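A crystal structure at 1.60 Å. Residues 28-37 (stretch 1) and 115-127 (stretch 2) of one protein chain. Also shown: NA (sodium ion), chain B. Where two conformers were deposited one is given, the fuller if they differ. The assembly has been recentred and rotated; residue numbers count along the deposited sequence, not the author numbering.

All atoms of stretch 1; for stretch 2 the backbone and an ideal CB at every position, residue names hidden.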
# COMPACT_ATOMS: atom_id res chain seq x y z
N VAL A 28 -26.49 -25.24 21.25
CA VAL A 28 -25.18 -24.59 21.24
C VAL A 28 -24.16 -25.63 21.70
O VAL A 28 -24.21 -26.11 22.86
CB VAL A 28 -25.14 -23.36 22.15
CG1 VAL A 28 -23.75 -22.75 22.13
CG2 VAL A 28 -26.17 -22.31 21.70
N VAL A 29 -23.29 -26.07 20.79
CA VAL A 29 -22.35 -27.14 21.11
C VAL A 29 -21.01 -26.68 21.73
O VAL A 29 -20.30 -27.47 22.36
CB VAL A 29 -22.07 -28.03 19.88
CG1 VAL A 29 -23.39 -28.60 19.31
CG2 VAL A 29 -21.30 -27.27 18.80
N ALA A 30 -20.68 -25.40 21.56
CA ALA A 30 -19.46 -24.83 22.14
C ALA A 30 -19.52 -23.33 22.05
O ALA A 30 -20.16 -22.76 21.17
CB ALA A 30 -18.20 -25.32 21.41
N VAL A 31 -18.84 -22.67 22.98
CA VAL A 31 -18.52 -21.26 22.91
C VAL A 31 -17.00 -21.14 22.73
O VAL A 31 -16.24 -21.80 23.41
CB VAL A 31 -18.92 -20.53 24.21
CG1 VAL A 31 -18.54 -19.03 24.11
CG2 VAL A 31 -20.38 -20.71 24.53
N THR A 32 -16.58 -20.37 21.73
CA THR A 32 -15.15 -20.16 21.42
C THR A 32 -14.84 -18.68 21.71
O THR A 32 -15.72 -17.83 21.52
CB THR A 32 -14.81 -20.57 19.95
OG1 THR A 32 -15.69 -19.91 19.04
CG2 THR A 32 -14.92 -22.12 19.80
N ILE A 33 -13.65 -18.39 22.25
CA ILE A 33 -13.29 -17.03 22.66
C ILE A 33 -12.17 -16.49 21.80
O ILE A 33 -11.18 -17.18 21.56
CB ILE A 33 -12.84 -16.99 24.15
CG1 ILE A 33 -13.85 -17.71 25.06
CG2 ILE A 33 -12.65 -15.52 24.63
CD1 ILE A 33 -15.23 -17.04 25.11
N VAL A 34 -12.30 -15.22 21.40
CA VAL A 34 -11.34 -14.55 20.52
C VAL A 34 -11.02 -13.15 21.06
O VAL A 34 -11.88 -12.54 21.72
CB VAL A 34 -11.88 -14.51 19.06
CG1 VAL A 34 -13.09 -13.57 18.94
CG2 VAL A 34 -10.76 -14.12 18.05
N GLU A 35 -9.86 -12.63 20.73
CA GLU A 35 -9.51 -11.24 21.07
C GLU A 35 -10.53 -10.26 20.49
O GLU A 35 -11.11 -10.51 19.40
CB GLU A 35 -8.08 -10.89 20.57
CG GLU A 35 -7.96 -10.47 19.11
CD GLU A 35 -8.01 -11.60 18.09
OE1 GLU A 35 -7.81 -12.77 18.48
OE2 GLU A 35 -8.21 -11.28 16.88
N GLY A 36 -10.72 -9.14 21.16
CA GLY A 36 -11.55 -8.06 20.63
C GLY A 36 -11.93 -7.04 21.69
O GLY A 36 -11.10 -6.26 22.12
N ASN A 37 -13.20 -7.01 22.02
CA ASN A 37 -13.81 -5.92 22.79
C ASN A 37 -13.08 -5.56 24.08
O ASN A 37 -12.90 -4.37 24.36
CB ASN A 37 -15.24 -6.30 23.19
CG ASN A 37 -16.25 -6.18 22.06
OD1 ASN A 37 -16.17 -5.29 21.21
ND2 ASN A 37 -17.24 -7.06 22.09
N UNK A 115 -24.17 -30.04 9.15
CA UNK A 115 -25.23 -29.41 9.93
C UNK A 115 -24.72 -28.27 10.83
O UNK A 115 -25.50 -27.44 11.27
CB UNK A 115 -25.93 -30.47 10.79
N UNK A 116 -23.41 -28.22 11.07
CA UNK A 116 -22.88 -27.22 12.01
C UNK A 116 -23.01 -25.81 11.44
O UNK A 116 -22.64 -25.56 10.28
CB UNK A 116 -21.42 -27.52 12.34
N UNK A 117 -23.49 -24.88 12.27
CA UNK A 117 -23.55 -23.49 11.91
C UNK A 117 -22.62 -22.70 12.83
O UNK A 117 -22.46 -23.05 14.00
CB UNK A 117 -24.99 -22.97 11.99
N UNK A 118 -22.01 -21.67 12.29
CA UNK A 118 -21.01 -20.87 13.02
C UNK A 118 -21.50 -19.44 13.15
O UNK A 118 -21.67 -18.74 12.14
CB UNK A 118 -19.65 -20.90 12.31
N UNK A 119 -21.71 -18.98 14.39
CA UNK A 119 -22.18 -17.62 14.64
C UNK A 119 -20.95 -16.76 14.96
O UNK A 119 -20.43 -16.77 16.09
CB UNK A 119 -23.20 -17.58 15.78
N UNK A 120 -20.47 -16.08 13.92
CA UNK A 120 -19.25 -15.28 13.92
C UNK A 120 -19.62 -13.84 14.24
O UNK A 120 -19.72 -12.99 13.34
CB UNK A 120 -18.52 -15.37 12.58
N UNK A 121 -19.79 -13.56 15.53
CA UNK A 121 -20.17 -12.22 16.01
C UNK A 121 -18.98 -11.43 16.57
O UNK A 121 -19.16 -10.47 17.31
CB UNK A 121 -21.25 -12.34 17.09
N UNK A 122 -17.78 -11.84 16.21
CA UNK A 122 -16.52 -11.33 16.75
C UNK A 122 -15.44 -11.30 15.67
O UNK A 122 -15.66 -11.79 14.54
CB UNK A 122 -16.06 -12.18 17.93
N UNK A 123 -14.24 -10.80 15.99
CA UNK A 123 -13.12 -10.94 15.03
C UNK A 123 -12.93 -12.42 14.58
O UNK A 123 -13.21 -13.34 15.34
CB UNK A 123 -11.83 -10.42 15.66
N UNK A 124 -12.47 -12.62 13.35
CA UNK A 124 -12.56 -13.92 12.70
C UNK A 124 -11.33 -14.85 12.85
O UNK A 124 -11.18 -15.88 12.17
CB UNK A 124 -12.82 -13.69 11.21
N UNK A 125 -10.46 -14.51 13.79
CA UNK A 125 -9.18 -15.20 13.96
C UNK A 125 -9.32 -16.72 14.18
O UNK A 125 -8.55 -17.48 13.61
CB UNK A 125 -8.43 -14.58 15.14
N UNK A 126 -10.25 -17.16 15.03
CA UNK A 126 -10.38 -18.60 15.31
C UNK A 126 -10.86 -19.37 14.10
O UNK A 126 -10.38 -20.48 13.84
CB UNK A 126 -11.34 -18.83 16.48
N UNK A 127 -11.85 -18.81 13.38
CA UNK A 127 -12.36 -19.51 12.18
C UNK A 127 -11.29 -19.57 11.11
O UNK A 127 -11.17 -20.59 10.40
CB UNK A 127 -13.61 -18.82 11.63
NA NA B . -18.59 -10.53 19.51

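Position 115 lies beyond the reach of stretch 1, so the contact sets no preference; the deposited residue is Glu-115. At 116 the CA-to-CB bond runs sideways and the ideal CB touches nothing of stretch 1, yet the methyls of Val-29 lie beyond it. A long apolar chain could close that gap. Leu-116 does so, its CD1 settling 4.0 Å from Val-29 CG2.

Position 117 is out of reach and holds Glu-117. Position 118 again points sideways, with Thr-32 at a distance; only a large side chain could approach it, aromatic or long aliphatic. Phe-118 extends with chi1 in t and brings CZ to 4.5 Å from Thr-32 OG1, an oblique approach to the ring. Positions 119, 120 and 121 leave stretch 1 alone and carry Leu-119, Ala-120 and Ile-121. The backbone of 121 matters more, since its O lies 2.3 Å from the sodium NA.

At 122 the CB points toward stretch 1 and already sits 3.4 Å from Val-34 CG1, a tight fit, while the sodium waits nearby. A small side chain with an oxygen suits both conditions. Ser-122, chi1 in m, turns OG to the ion, with OG to NA at 2.5 Å.

Position 123 has phi -52° and psi 149°, angles that proline accepts readily, and its CB faces Glu-35 O and Val-34. Proline or a compact apolar residue would fit. Pro-123 lays its ring here: CD is 4.0 Å from Val-34 CG1 and CG is 3.2 Å from Glu-35 O. That carbonyl pays for the packing, as it is buried without a polar partner.

At 124 the CB points away, so stretch 1 asks nothing of it; Leu-124 occupies this N-cap position.

Position 125 opens the helix, its ideal CB 3.7 Å from Glu-35 OE2 and 3.8 Å from Val-34 CG2. A short side chain offering a hydroxyl would answer the carboxylate, serine or threonine alike, and a methyl would add bulk. Thr-125 OG1 lies 2.7 Å from Glu-35 OE2, close enough for a hydrogen bond, while its CB packs against Val-34.

At 126 the CB points toward stretch 1 but stands back, 5.3 Å from Ile-33 O. This carbonyl calls for a donor on a side chain of middling length, such as asparagine or glutamine. Asn-126 sends ND2 to Ile-33 O in a nearly straight hydrogen bond of 3.0 Å, the same ND2 passing 3.6 Å from Val-34 CB. Position 127 is out of reach and holds Leu-127.

Stretch 2, residues 115-127: ELEFLAISPLTNL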
# COMPACT_ATOMS: atom_id res chain seq x y z
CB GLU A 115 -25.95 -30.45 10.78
CG GLU A 115 -26.61 -31.59 9.97
CD GLU A 115 -27.50 -31.10 8.83
OE1 GLU A 115 -28.09 -30.00 8.92
OE2 GLU A 115 -27.61 -31.84 7.82
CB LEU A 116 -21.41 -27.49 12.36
CG LEU A 116 -20.84 -26.70 13.54
CD1 LEU A 116 -21.60 -27.01 14.83
CD2 LEU A 116 -19.35 -27.01 13.66
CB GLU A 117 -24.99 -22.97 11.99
CG GLU A 117 -25.92 -23.76 11.02
CD GLU A 117 -27.36 -23.26 11.02
OE1 GLU A 117 -27.56 -22.08 10.66
OE2 GLU A 117 -28.29 -24.06 11.35
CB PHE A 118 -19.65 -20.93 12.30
CG PHE A 118 -18.49 -20.46 13.11
CD1 PHE A 118 -17.69 -21.36 13.79
CD2 PHE A 118 -18.17 -19.11 13.15
CE1 PHE A 118 -16.61 -20.92 14.56
CE2 PHE A 118 -17.08 -18.66 13.93
CZ PHE A 118 -16.29 -19.59 14.61
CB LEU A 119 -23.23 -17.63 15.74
CG LEU A 119 -23.84 -16.29 16.13
CD1 LEU A 119 -24.50 -15.57 14.96
CD2 LEU A 119 -24.84 -16.47 17.28
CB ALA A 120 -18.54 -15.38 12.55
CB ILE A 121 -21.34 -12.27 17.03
CG1 ILE A 121 -21.10 -13.29 18.15
CG2 ILE A 121 -22.65 -12.62 16.30
CD1 ILE A 121 -22.05 -13.14 19.37
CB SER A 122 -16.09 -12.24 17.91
OG SER A 122 -17.19 -12.45 18.82
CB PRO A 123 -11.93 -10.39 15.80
CG PRO A 123 -12.54 -9.39 16.75
CD PRO A 123 -13.80 -10.07 17.19
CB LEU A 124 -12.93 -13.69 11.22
CG LEU A 124 -14.36 -13.17 10.98
CD1 LEU A 124 -14.54 -12.62 9.54
CD2 LEU A 124 -15.41 -14.24 11.19
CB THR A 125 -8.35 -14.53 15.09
OG1 THR A 125 -8.42 -13.11 14.92
CG2 THR A 125 -6.91 -15.00 15.01
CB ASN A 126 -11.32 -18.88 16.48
CG ASN A 126 -10.75 -18.45 17.80
OD1 ASN A 126 -9.55 -18.48 17.99
ND2 ASN A 126 -11.63 -18.07 18.74
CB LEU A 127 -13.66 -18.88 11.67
CG LEU A 127 -14.34 -19.55 10.47
CD1 LEU A 127 -14.76 -20.96 10.83
CD2 LEU A 127 -15.55 -18.73 10.03
O HOH W 1 -19.41 -8.46 20.28
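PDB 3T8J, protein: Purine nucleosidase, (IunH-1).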